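Local coordinates for protein probable zinc protease PqqL (Escherichia coli, PDB 6OFT) that probably acts as a periplasmic zinc metalloprotease of the M16 family, its N-terminal half being the piece described here, at residues A[410-414]-A[415-419]; A[336-339]-A[340-344]; A[324-328]-A[329-333]; A[394-397]-A[398-402]. All blocks are in the same frame, centred on the assembly; numbering follows the deposited sequence.

Contact 1: A[410-414]-A[415-419]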
loop_
_atom_site.group_PDB
_atom_site.type_symbol
_atom_site.label_atom_id
_atom_site.label_comp_id
_atom_site.label_asym_id
_atom_site.label_seq_id
_atom_site.Cartn_x
_atom_site.Cartn_y
_atom_site.Cartn_z
ATOM N N GLN A 410 26.966 -1.398 -1.286
ATOM C CA GLN A 410 28.305 -1.654 -0.739
ATOM C C GLN A 410 28.524 -0.868 0.582
ATOM O O GLN A 410 29.427 -1.186 1.356
ATOM C CB GLN A 410 29.426 -1.463 -1.783
ATOM C CG GLN A 410 29.629 -0.052 -2.320
ATOM C CD GLN A 410 30.225 -0.008 -3.717
ATOM O OE1 GLN A 410 29.784 -0.693 -4.652
ATOM N NE2 GLN A 410 31.221 0.838 -3.903
ATOM N N GLN A 411 27.621 0.081 0.879
ATOM C CA GLN A 411 27.592 0.822 2.142
ATOM C C GLN A 411 26.835 0.012 3.228
ATOM O O GLN A 411 26.858 0.381 4.403
ATOM C CB GLN A 411 26.926 2.198 1.939
ATOM C CG GLN A 411 27.887 3.198 1.325
ATOM C CD GLN A 411 27.212 4.490 1.012
ATOM O OE1 GLN A 411 26.881 5.272 1.904
ATOM N NE2 GLN A 411 26.983 4.738 -0.266
ATOM N N ILE A 412 26.150 -1.074 2.825
ATOM C CA ILE A 412 25.408 -1.943 3.755
ATOM C C ILE A 412 26.325 -3.070 4.197
ATOM O O ILE A 412 26.786 -3.855 3.368
ATOM C CB ILE A 412 24.074 -2.442 3.140
ATOM C CG1 ILE A 412 23.199 -1.230 2.709
ATOM C CG2 ILE A 412 23.318 -3.395 4.117
ATOM C CD1 ILE A 412 22.032 -1.571 1.827
ATOM N N THR A 413 26.642 -3.117 5.493
ATOM C CA THR A 413 27.548 -4.133 6.036
ATOM C C THR A 413 26.869 -4.925 7.132
ATOM O O THR A 413 25.777 -4.574 7.570
ATOM C CB THR A 413 28.853 -3.497 6.566
ATOM O OG1 THR A 413 28.542 -2.604 7.635
ATOM C CG2 THR A 413 29.673 -2.802 5.477
ATOM N N VAL A 414 27.538 -5.993 7.589
ATOM C CA VAL A 414 27.107 -6.815 8.707
ATOM C C VAL A 414 27.094 -5.912 9.962
ATOM O O VAL A 414 26.203 -6.044 10.798
ATOM C CB VAL A 414 28.075 -8.019 8.811
ATOM C CG1 VAL A 414 28.296 -8.470 10.247
ATOM C CG2 VAL A 414 27.587 -9.166 7.930
ATOM N N GLN A 415 28.036 -4.939 10.032
ATOM C CA GLN A 415 28.138 -3.965 11.130
ATOM C C GLN A 415 27.050 -2.901 11.059
ATOM O O GLN A 415 26.507 -2.528 12.104
ATOM C CB GLN A 415 29.536 -3.306 11.176
ATOM C CG GLN A 415 30.651 -4.284 11.568
ATOM C CD GLN A 415 31.177 -5.087 10.402
ATOM O OE1 GLN A 415 30.863 -4.839 9.234
ATOM N NE2 GLN A 415 31.985 -6.082 10.696
ATOM N N SER A 416 26.721 -2.406 9.846
ATOM C CA SER A 416 25.670 -1.381 9.700
ATOM C C SER A 416 24.289 -1.963 10.038
ATOM O O SER A 416 23.458 -1.291 10.657
ATOM C CB SER A 416 25.708 -0.726 8.318
ATOM O OG SER A 416 25.163 -1.528 7.283
ATOM N N LEU A 417 24.077 -3.234 9.680
ATOM C CA LEU A 417 22.841 -3.949 9.982
ATOM C C LEU A 417 22.728 -4.316 11.473
ATOM O O LEU A 417 21.616 -4.346 12.006
ATOM C CB LEU A 417 22.704 -5.198 9.099
ATOM C CG LEU A 417 22.488 -4.973 7.597
ATOM C CD1 LEU A 417 22.245 -6.285 6.902
ATOM C CD2 LEU A 417 21.308 -4.009 7.305
ATOM N N ALA A 418 23.864 -4.594 12.144
ATOM C CA ALA A 418 23.889 -4.927 13.577
ATOM C C ALA A 418 23.474 -3.694 14.360
ATOM O O ALA A 418 22.735 -3.815 15.335
ATOM C CB ALA A 418 25.279 -5.395 14.005
ATOM N N GLU A 419 23.891 -2.500 13.888
ATOM C CA GLU A 419 23.524 -1.214 14.479
ATOM C C GLU A 419 22.019 -0.978 14.370
ATOM O O GLU A 419 21.385 -0.629 15.374
ATOM C CB GLU A 419 24.279 -0.070 13.801
ATOM C CG GLU A 419 24.334 1.185 14.654
ATOM C CD GLU A 419 24.390 2.472 13.862
ATOM O OE1 GLU A 419 25.204 2.562 12.914
ATOM O OE2 GLU A 419 23.617 3.397 14.196
#

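Contact 2: A[336-339]-A[340-344]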
loop_
_atom_site.group_PDB
_atom_site.type_symbol
_atom_site.label_atom_id
_atom_site.label_comp_id
_atom_site.label_asym_id
_atom_site.label_seq_id
_atom_site.Cartn_x
_atom_site.Cartn_y
_atom_site.Cartn_z
ATOM N N ASN A 336 8.421 -20.149 21.146
ATOM C CA ASN A 336 9.798 -20.618 21.310
ATOM C C ASN A 336 10.649 -20.350 20.081
ATOM O O ASN A 336 11.697 -19.714 20.216
ATOM C CB ASN A 336 9.853 -22.085 21.742
ATOM C CG ASN A 336 9.727 -22.251 23.233
ATOM O OD1 ASN A 336 10.552 -21.765 24.005
ATOM N ND2 ASN A 336 8.696 -22.937 23.677
ATOM N N ALA A 337 10.165 -20.745 18.879
ATOM C CA ALA A 337 10.854 -20.530 17.595
ATOM C C ALA A 337 11.127 -19.051 17.312
ATOM O O ALA A 337 12.245 -18.707 16.916
ATOM C CB ALA A 337 10.051 -21.135 16.453
ATOM N N LEU A 338 10.114 -18.182 17.526
ATOM C CA LEU A 338 10.230 -16.750 17.299
ATOM C C LEU A 338 11.243 -16.109 18.238
ATOM O O LEU A 338 12.129 -15.394 17.768
ATOM C CB LEU A 338 8.848 -16.044 17.389
ATOM C CG LEU A 338 8.785 -14.530 17.054
ATOM C CD1 LEU A 338 9.381 -14.213 15.683
ATOM C CD2 LEU A 338 7.350 -14.008 17.148
ATOM N N MET A 339 11.104 -16.358 19.555
ATOM C CA MET A 339 11.983 -15.824 20.596
ATOM C C MET A 339 13.435 -16.255 20.391
ATOM O O MET A 339 14.348 -15.448 20.587
ATOM C CB MET A 339 11.496 -16.309 21.973
ATOM C CG MET A 339 11.709 -15.303 23.084
ATOM S SD MET A 339 10.672 -13.828 22.891
ATOM C CE MET A 339 9.033 -14.521 23.300
ATOM N N ALA A 340 13.642 -17.541 20.044
ATOM C CA ALA A 340 14.954 -18.147 19.806
ATOM C C ALA A 340 15.645 -17.478 18.629
ATOM O O ALA A 340 16.821 -17.155 18.750
ATOM C CB ALA A 340 14.801 -19.635 19.535
ATOM N N GLU A 341 14.907 -17.212 17.515
ATOM C CA GLU A 341 15.486 -16.562 16.335
ATOM C C GLU A 341 15.819 -15.089 16.583
ATOM O O GLU A 341 16.851 -14.623 16.116
ATOM C CB GLU A 341 14.611 -16.727 15.082
ATOM C CG GLU A 341 15.441 -16.613 13.805
ATOM C CD GLU A 341 14.723 -16.313 12.501
ATOM O OE1 GLU A 341 13.665 -16.931 12.243
ATOM O OE2 GLU A 341 15.235 -15.476 11.720
ATOM N N LEU A 342 14.961 -14.370 17.308
ATOM C CA LEU A 342 15.184 -12.954 17.616
ATOM C C LEU A 342 16.388 -12.775 18.554
ATOM O O LEU A 342 17.192 -11.875 18.338
ATOM C CB LEU A 342 13.918 -12.286 18.203
ATOM C CG LEU A 342 12.685 -12.140 17.297
ATOM C CD1 LEU A 342 11.479 -11.732 18.119
ATOM C CD2 LEU A 342 12.909 -11.124 16.167
ATOM N N ALA A 343 16.525 -13.654 19.560
ATOM C CA ALA A 343 17.637 -13.632 20.509
ATOM C C ALA A 343 18.968 -14.039 19.850
ATOM O O ALA A 343 20.005 -13.475 20.200
ATOM C CB ALA A 343 17.337 -14.535 21.692
ATOM N N THR A 344 18.939 -14.995 18.892
ATOM C CA THR A 344 20.136 -15.441 18.154
ATOM C C THR A 344 20.743 -14.251 17.358
ATOM O O THR A 344 21.961 -14.047 17.387
ATOM C CB THR A 344 19.815 -16.685 17.289
ATOM O OG1 THR A 344 19.349 -17.727 18.147
ATOM C CG2 THR A 344 21.029 -17.199 16.519
#

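Contact 3: A[324-328]-A[329-333]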
loop_
_atom_site.group_PDB
_atom_site.type_symbol
_atom_site.label_atom_id
_atom_site.label_comp_id
_atom_site.label_asym_id
_atom_site.label_seq_id
_atom_site.Cartn_x
_atom_site.Cartn_y
_atom_site.Cartn_z
ATOM N N VAL A 324 5.738 -16.070 13.369
ATOM C CA VAL A 324 5.953 -17.509 13.308
ATOM C C VAL A 324 4.561 -18.160 13.363
ATOM O O VAL A 324 3.804 -17.917 14.308
ATOM C CB VAL A 324 6.934 -18.078 14.378
ATOM C CG1 VAL A 324 6.849 -19.600 14.446
ATOM C CG2 VAL A 324 8.377 -17.648 14.108
ATOM N N ASN A 325 4.226 -18.967 12.339
ATOM C CA ASN A 325 2.958 -19.683 12.254
ATOM C C ASN A 325 3.050 -21.003 13.002
ATOM O O ASN A 325 4.011 -21.760 12.830
ATOM C CB ASN A 325 2.532 -19.876 10.803
ATOM C CG ASN A 325 2.477 -18.580 10.015
ATOM O OD1 ASN A 325 3.065 -18.464 8.934
ATOM N ND2 ASN A 325 1.794 -17.568 10.546
ATOM N N ALA A 326 2.064 -21.251 13.874
ATOM C CA ALA A 326 1.998 -22.442 14.708
ATOM C C ALA A 326 1.529 -23.694 13.983
ATOM O O ALA A 326 0.697 -23.637 13.072
ATOM C CB ALA A 326 1.124 -22.186 15.921
ATOM N N ARG A 327 2.088 -24.831 14.409
ATOM C CA ARG A 327 1.734 -26.166 13.951
ATOM C C ARG A 327 0.511 -26.507 14.803
ATOM O O ARG A 327 0.646 -26.685 16.020
ATOM C CB ARG A 327 2.900 -27.131 14.223
ATOM C CG ARG A 327 2.589 -28.590 13.951
ATOM C CD ARG A 327 3.759 -29.463 14.358
ATOM N NE ARG A 327 3.600 -30.845 13.902
ATOM C CZ ARG A 327 3.936 -31.278 12.692
ATOM N NH1 ARG A 327 3.759 -32.549 12.365
ATOM N NH2 ARG A 327 4.440 -30.438 11.794
ATOM N N ASP A 328 -0.688 -26.491 14.172
ATOM C CA ASP A 328 -1.994 -26.731 14.799
ATOM C C ASP A 328 -2.315 -25.675 15.880
ATOM O O ASP A 328 -2.518 -24.498 15.551
ATOM C CB ASP A 328 -2.116 -28.176 15.352
ATOM C CG ASP A 328 -1.856 -29.274 14.339
ATOM O OD1 ASP A 328 -2.543 -29.289 13.287
ATOM O OD2 ASP A 328 -0.980 -30.137 14.607
ATOM N N ASP A 329 -2.326 -26.107 17.160
ATOM C CA ASP A 329 -2.628 -25.311 18.352
ATOM C C ASP A 329 -1.401 -25.161 19.268
ATOM O O ASP A 329 -1.520 -24.656 20.385
ATOM C CB ASP A 329 -3.799 -25.971 19.118
ATOM C CG ASP A 329 -5.051 -26.166 18.282
ATOM O OD1 ASP A 329 -5.244 -25.402 17.305
ATOM O OD2 ASP A 329 -5.837 -27.079 18.599
ATOM N N ASN A 330 -0.223 -25.572 18.780
ATOM C CA ASN A 330 1.013 -25.529 19.541
ATOM C C ASN A 330 1.577 -24.103 19.610
ATOM O O ASN A 330 2.528 -23.755 18.904
ATOM C CB ASN A 330 2.017 -26.573 19.009
ATOM C CG ASN A 330 1.466 -27.991 18.909
ATOM O OD1 ASN A 330 0.465 -28.368 19.550
ATOM N ND2 ASN A 330 2.112 -28.813 18.091
ATOM N N MET A 331 0.968 -23.279 20.483
ATOM C CA MET A 331 1.353 -21.877 20.689
ATOM C C MET A 331 2.721 -21.722 21.352
ATOM O O MET A 331 3.434 -20.763 21.052
ATOM C CB MET A 331 0.263 -21.097 21.450
ATOM C CG MET A 331 -1.118 -21.140 20.779
ATOM S SD MET A 331 -1.151 -20.583 19.056
ATOM C CE MET A 331 -1.155 -18.813 19.286
ATOM N N GLN A 332 3.103 -22.676 22.220
ATOM C CA GLN A 332 4.388 -22.661 22.926
ATOM C C GLN A 332 5.562 -22.828 21.964
ATOM O O GLN A 332 6.542 -22.086 22.061
ATOM C CB GLN A 332 4.424 -23.719 24.037
ATOM C CG GLN A 332 5.501 -23.472 25.091
ATOM C CD GLN A 332 5.167 -22.313 25.997
ATOM O OE1 GLN A 332 4.137 -22.299 26.683
ATOM N NE2 GLN A 332 6.039 -21.318 26.018
ATOM N N ASP A 333 5.435 -23.753 21.003
ATOM C CA ASP A 333 6.472 -24.011 20.002
ATOM C C ASP A 333 6.687 -22.834 19.065
ATOM O O ASP A 333 7.833 -22.557 18.701
ATOM C CB ASP A 333 6.186 -25.312 19.227
ATOM C CG ASP A 333 6.398 -26.578 20.041
ATOM O OD1 ASP A 333 5.965 -27.656 19.582
ATOM O OD2 ASP A 333 6.999 -26.490 21.137
HETATM O O HOH W 1 3.859 -24.506 16.648
#

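Contact 4: A[394-397]-A[398-402]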
loop_
_atom_site.group_PDB
_atom_site.type_symbol
_atom_site.label_atom_id
_atom_site.label_comp_id
_atom_site.label_asym_id
_atom_site.label_seq_id
_atom_site.Cartn_x
_atom_site.Cartn_y
_atom_site.Cartn_z
ATOM N N PRO A 394 10.835 9.651 -6.849
ATOM C CA PRO A 394 11.181 9.333 -8.248
ATOM C C PRO A 394 10.857 7.895 -8.635
ATOM O O PRO A 394 11.108 6.978 -7.860
ATOM C CB PRO A 394 12.685 9.631 -8.329
ATOM C CG PRO A 394 12.976 10.523 -7.150
ATOM C CD PRO A 394 12.020 10.104 -6.085
ATOM N N PHE A 395 10.250 7.710 -9.815
ATOM C CA PHE A 395 9.910 6.386 -10.347
ATOM C C PHE A 395 11.145 5.859 -11.073
ATOM O O PHE A 395 11.428 6.275 -12.197
ATOM C CB PHE A 395 8.708 6.491 -11.287
ATOM C CG PHE A 395 8.294 5.237 -12.020
ATOM C CD1 PHE A 395 7.558 4.244 -11.375
ATOM C CD2 PHE A 395 8.546 5.095 -13.381
ATOM C CE1 PHE A 395 7.104 3.120 -12.075
ATOM C CE2 PHE A 395 8.085 3.975 -14.083
ATOM C CZ PHE A 395 7.364 2.997 -13.426
ATOM N N LEU A 396 11.925 5.005 -10.395
ATOM C CA LEU A 396 13.192 4.458 -10.915
ATOM C C LEU A 396 12.958 3.415 -11.985
ATOM O O LEU A 396 12.040 2.605 -11.872
ATOM C CB LEU A 396 14.041 3.843 -9.776
ATOM C CG LEU A 396 14.315 4.696 -8.508
ATOM C CD1 LEU A 396 15.045 3.879 -7.454
ATOM C CD2 LEU A 396 15.108 5.958 -8.823
ATOM N N SER A 397 13.792 3.422 -13.027
ATOM C CA SER A 397 13.693 2.418 -14.081
ATOM C C SER A 397 14.318 1.118 -13.555
ATOM O O SER A 397 15.147 1.199 -12.634
ATOM C CB SER A 397 14.497 2.878 -15.294
ATOM O OG SER A 397 15.878 3.011 -14.995
ATOM N N PRO A 398 14.038 -0.063 -14.173
ATOM C CA PRO A 398 14.761 -1.290 -13.781
ATOM C C PRO A 398 16.290 -1.127 -13.848
ATOM O O PRO A 398 16.992 -1.644 -12.977
ATOM C CB PRO A 398 14.277 -2.331 -14.810
ATOM C CG PRO A 398 12.932 -1.833 -15.224
ATOM C CD PRO A 398 13.069 -0.344 -15.259
ATOM N N GLU A 399 16.800 -0.391 -14.858
ATOM C CA GLU A 399 18.237 -0.128 -15.034
ATOM C C GLU A 399 18.803 0.732 -13.888
ATOM O O GLU A 399 19.824 0.357 -13.316
ATOM C CB GLU A 399 18.499 0.499 -16.416
ATOM C CG GLU A 399 19.941 0.878 -16.723
ATOM C CD GLU A 399 21.009 -0.199 -16.721
ATOM O OE1 GLU A 399 20.685 -1.396 -16.894
ATOM O OE2 GLU A 399 22.190 0.170 -16.548
ATOM N N GLU A 400 18.121 1.842 -13.521
ATOM C CA GLU A 400 18.561 2.675 -12.392
ATOM C C GLU A 400 18.535 1.889 -11.087
ATOM O O GLU A 400 19.476 1.999 -10.297
ATOM C CB GLU A 400 17.722 3.959 -12.271
ATOM C CG GLU A 400 18.018 4.822 -11.048
ATOM C CD GLU A 400 19.372 5.508 -10.925
ATOM O OE1 GLU A 400 19.561 6.264 -9.946
ATOM O OE2 GLU A 400 20.246 5.296 -11.792
ATOM N N THR A 401 17.459 1.094 -10.854
ATOM C CA THR A 401 17.308 0.265 -9.646
ATOM C C THR A 401 18.495 -0.696 -9.538
ATOM O O THR A 401 19.107 -0.791 -8.482
ATOM C CB THR A 401 15.947 -0.450 -9.645
ATOM O OG1 THR A 401 14.918 0.528 -9.767
ATOM C CG2 THR A 401 15.709 -1.254 -8.389
ATOM N N TYR A 402 18.845 -1.361 -10.637
ATOM C CA TYR A 402 19.981 -2.282 -10.698
ATOM C C TYR A 402 21.341 -1.598 -10.405
ATOM O O TYR A 402 22.104 -2.093 -9.564
ATOM C CB TYR A 402 19.987 -3.014 -12.058
ATOM C CG TYR A 402 21.146 -3.972 -12.228
ATOM C CD1 TYR A 402 21.314 -5.054 -11.367
ATOM C CD2 TYR A 402 22.063 -3.809 -13.262
ATOM C CE1 TYR A 402 22.382 -5.936 -11.515
ATOM C CE2 TYR A 402 23.135 -4.688 -13.423
ATOM C CZ TYR A 402 23.291 -5.748 -12.542
ATOM O OH TYR A 402 24.326 -6.631 -12.703
#

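Contact 1: A[410-414]-A[415-419]
Thr413 and Ser416 exchange bonds at the start of helix 414-425, each side chain serving the backbone of the other. Thr413 OG1 accepts from Ser416 N at 2.9 Å, and in return the N-H of Thr413 reaches Ser416 OG at 2.8 Å with a nearly straight bond of 164°. Both hydroxyls are swung between their own backbone N and carbonyl carbon (chi1 62° at Thr413, 77° at Ser416), which turns the threonine's forward into the helix and the serine's back to the cap. Ser416 OG is also hydrogen-bonded to Glu279 of helix 271-296, tying the cap to that helix.

The tight side lies just beyond, where Ile412 CG2 meets Leu417 CD2 at 3.8 Å, the two side chains crossing obliquely. Both are buried, and helix 271-296 covers them through Ala278 and Leu286. Leu417 CG also lies 3.3 Å from Thr413 O, the carbonyl that takes the first helical bond, from Leu417 N. On the solvent side the packing thins: exposed Gln415 bends at chi2 and brings OE1 no nearer than 3.6 Å to Thr413 CB. Reciprocal N-cap to N3 bonds make a capping box, and the N' to N4 apolar contact a hydrophobic staple.

Contact 2: A[336-339]-A[340-344]
Ala340 O is gripped twice by one residue, Thr344, whose OG1 donates to it at 2.7 Å and whose backbone N does so at 3.0 Å. The two donors arrive from opposite faces of the carbonyl plane, the hydroxyl tilted 33° out of it. The hydroxyl of this buried threonine is thereby satisfied within its own helix. One turn earlier, Ala340 N closes the same kind of backbone bond on Asn336 O at 2.9 Å, and Ala340 CB leans on that oxygen at 3.2 Å.

Leucines spaced four apart carry the side-chain part. Leu338 CG meets Leu342 CD1 at 4.0 Å; with its own CG anti to the backbone N (chi1 -175°), Leu338 brings the end of its side chain back toward the next turn. Leu342 CG also rests 3.3 Å from Leu338 O, while Leu342 N donates to that carbonyl. Phe322 of strand 317-326 lies against both leucines. Another face, with Met339 and Ala340, packs on Tyr458 of helix 448-459, whose hydroxyl also bonds Asn336 OD1. This i to i+4 spacing of backbone bonds and side chains is that of an alpha-helix buried between a beta-sheet and other helices, as in the alpha+beta domains of M16 peptidases.

Contact 3: A[324-328]-A[329-333]
The chain reverses through a type II' beta turn from Arg327 to Asn330, closed by Asn330 N donating to Arg327 O at 3.1 Å, with Asp328 at its first corner (phi 62°). Asn330 is in turn the centre of an inverse gamma turn, across which Met331 N makes a weak bond to Asp329 O. One water spans the mouth of the bend, accepting from Arg327 N at 2.9 Å and donating to Asn330 O at 2.7 Å.

Over the turn, the side chains of Arg327 and Asn330 run side by side in the same direction, and Arg327 CD comes within 4.1 Å of Asn330 ND2. The guanidinium and amide planes are 32° apart; the arginine is exposed, while the asparagine also touches Lys444. The whole connection is a tight beta-to-alpha link, carrying the chain from strand 317-326 of the five-stranded sheet into helix 331-348, which packs back on that strand.

On the inner side, Ala326 CB abuts Asn330 O at 3.7 Å and Met331 SD at 4.2 Å; Met331, bent at chi2 and chi3, also touches Gln434 and Val436 of strand 430-436. Asp329 CB leads away from residues 324-328, yet OD1 stays 3.3 Å from Asp328 C and bonds Asn438 ND2. An alanine in place of Asp329 would be likely to leave that amide without its acceptor and weaken the tie to helix 439-444. Asp328 O receives a further bond from Asn255 ND2.

Contact 4: A[394-397]-A[398-402]
Ser397 holds the start of helix 398-408 with two oxygens. Its OG accepts from Glu400 N at 2.9 Å in a nearly straight bond (167°), while its carbonyl O takes two donors from one residue, Thr401 N at 2.9 Å and Thr401 OG1 at 3.0 Å. The backbone donor approaches nearly along the C=O axis, whereas the hydroxyl sits above the carbonyl plane, 47° out of it. With chi1 near 62°, the serine hydroxyl is folded over the first turn, where it also lies 3.4 Å from Glu400 CB.

Replacing this serine with an alanine would probably leave Glu400 N without its capping acceptor and the first helical turn more prone to fray.

Leu396 fills the next layer. Its CB rests on Thr401 OG1 at 3.4 Å, the two side chains crossing at about a right angle, and its CD2 meets Glu400 CG at 3.8 Å, touching the aliphatic part of a glutamate whose carboxylate leads away.

Farther out, Arg384 of helix 378-391 bonds Leu396 O, and the buried ring of Phe395 packs on Leu381 and Leu385 of that helix. Pro398, the first residue of the new helix, has no N-H to satisfy and touches Gln373 and Arg376, while Thr401 lies on Leu366 of helix 352-371. A serine N-cap bonded to the N3 amide and followed by proline at N1 is a classic helix N-terminus.

Overall arrangement
From the N terminus, contact 3 comes first, turning strand 317-326 into helix 331-348. Contact 2 follows on that same helix, and the two touch where Leu338 and Ala337 pack on Val324, joining helix to sheet. The chain then runs through helices 352-371 and 378-391 to contact 4, which starts helix 398-408, and on to contact 1, which starts helix 414-425. All four lie in series, each local to one continuous run of residues, so none nests within or crosses another. Contact 4 lies far from contact 3, centres about 41 Å apart, but nearer to contact 1, at about 23 Å between centres. Helix 271-296 is a shared neighbour of contacts 1 and 2.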